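Local coordinates for gamma-hexachlorocyclohexane dehydrochlorinase (Novosphingobium barchaimii LL02, PDB 5KVB), which catalyses two successive 1,2-anti dehydrochlorinations that turn the pollutant gamma-hexachlorocyclohexane (lindane) into 1,3,4,6-tetrachloro-1,4-cyclohexadiene by way of gamma-pentachlorocyclohexene, at the interface of chains A and B. Coordinates in Å, arbitrary orientation; residue numbers count along the deposited sequence, not the author numbering. Chains: chain A/B, Gamma-hexachlorocyclohexane dehydrochlorinase.

The interface of chains A and B. Residues chain A 29, 33, 79-81; chain B 84, 100, 119.
A:Lys33, at the C-terminal end of helix 10-33, meets B:Asp100 of strand 94-107 tip to tip. Its chain bends at chi2 (56°) and then runs extended, which carries the side-chain amine nitrogen NZ of A:Lys33 to 2.7 Å from the carboxylate OD1 of B:Asp100 in a salt bridge. NZ sits above the carboxylate plane, not within it. On the other oxygen, the amide ND2 of B:Asn84 donates to the anti lone pair of B:Asp100 OD2 at 2.9 Å, a nearly straight bond (172° at H). B:Asn84 ND2 also crosses the interface to the backbone O of A:His80, again at 2.9 Å and within the carbonyl plane. Both acceptors lie close to the amide plane, so the two bonds fix the rotation of the amide, while A:Lys33 at OD1 and B:Asn84 at OD2 hold the carboxylate. Around this tight polar core the rim is looser, its contacts apolar or through water. A:Ile79 CD1 slides past B:Asp100, 3.8 Å from its CG, while CG1 of the same isoleucine lies over one face of the A:Tyr81 ring, whose CE1 edge meets the backbone C of B:Asp100 at 4.0 Å. A water links NZ to OD2, A:Ile29 CD1 stays 3.9 Å from the B:Asn84 carbonyl O, and B:Val119 CG2 merely brushes NZ. In the deposited trimer this patch ties one subunit to the backbone of the proton acceptor A:His80 and to the helix bearing active-site A:Asp32, and may thereby steady the neighbouring catalytic centre.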
# COMPACT_ATOMS: atom_id res chain seq x y z
N ILE A 29 1.52 -12.47 1.54
CA ILE A 29 0.37 -13.15 2.16
C ILE A 29 0.74 -14.58 2.60
O ILE A 29 0.40 -15.01 3.71
CB ILE A 29 -0.84 -13.18 1.19
CG1 ILE A 29 -1.36 -11.77 0.91
CG2 ILE A 29 -1.98 -14.04 1.74
CD1 ILE A 29 -2.21 -11.66 -0.35
N LYS A 33 0.32 -15.37 6.52
CA LYS A 33 -0.80 -16.25 6.86
C LYS A 33 -0.31 -17.68 7.05
O LYS A 33 -1.09 -18.57 7.39
CB LYS A 33 -1.90 -16.18 5.78
CG LYS A 33 -2.86 -14.98 5.86
CD LYS A 33 -2.16 -13.63 5.85
CE LYS A 33 -3.16 -12.49 5.73
NZ LYS A 33 -2.49 -11.18 6.00
N ILE A 79 2.94 -9.08 10.33
CA ILE A 79 2.18 -8.65 9.16
C ILE A 79 3.10 -7.79 8.30
O ILE A 79 3.83 -6.94 8.81
CB ILE A 79 0.89 -7.89 9.57
CG1 ILE A 79 0.09 -7.42 8.36
CG2 ILE A 79 1.19 -6.70 10.48
CD1 ILE A 79 -0.42 -8.53 7.43
N HIS A 80 3.09 -8.04 6.99
CA HIS A 80 3.89 -7.27 6.03
C HIS A 80 2.98 -6.48 5.10
O HIS A 80 2.21 -7.08 4.35
CB HIS A 80 4.77 -8.18 5.16
CG HIS A 80 5.89 -8.84 5.90
ND1 HIS A 80 5.70 -9.90 6.76
CD2 HIS A 80 7.23 -8.63 5.85
CE1 HIS A 80 6.87 -10.29 7.24
NE2 HIS A 80 7.82 -9.53 6.70
N TYR A 81 3.11 -5.17 5.15
CA TYR A 81 2.37 -4.27 4.26
C TYR A 81 3.24 -3.86 3.08
O TYR A 81 4.22 -3.12 3.25
CB TYR A 81 1.89 -3.03 5.03
CG TYR A 81 0.98 -3.33 6.22
CD1 TYR A 81 -0.35 -3.67 6.02
CD2 TYR A 81 1.46 -3.25 7.52
CE1 TYR A 81 -1.20 -3.95 7.10
CE2 TYR A 81 0.63 -3.53 8.60
CZ TYR A 81 -0.70 -3.86 8.39
OH TYR A 81 -1.54 -4.13 9.45
N ASN B 84 -1.82 -4.97 -0.36
CA ASN B 84 -1.85 -6.41 -0.66
C ASN B 84 -3.23 -6.92 -1.12
O ASN B 84 -3.56 -8.07 -0.89
CB ASN B 84 -1.42 -7.26 0.56
CG ASN B 84 -0.12 -6.78 1.22
OD1 ASN B 84 0.71 -6.09 0.63
ND2 ASN B 84 0.06 -7.19 2.47
N ASP B 100 -4.96 -6.42 3.35
CA ASP B 100 -4.39 -6.13 4.67
C ASP B 100 -4.43 -4.64 4.91
O ASP B 100 -3.92 -3.86 4.10
CB ASP B 100 -2.96 -6.67 4.76
CG ASP B 100 -2.91 -8.17 4.56
OD1 ASP B 100 -3.69 -8.87 5.22
OD2 ASP B 100 -2.13 -8.64 3.70
N VAL B 119 -7.67 -7.56 8.64
CA VAL B 119 -7.82 -8.24 7.37
C VAL B 119 -9.24 -8.02 6.87
O VAL B 119 -10.20 -8.25 7.60
CB VAL B 119 -7.52 -9.74 7.49
CG1 VAL B 119 -7.97 -10.49 6.24
CG2 VAL B 119 -6.03 -9.96 7.75
O HOH W 1 -0.29 -10.68 4.41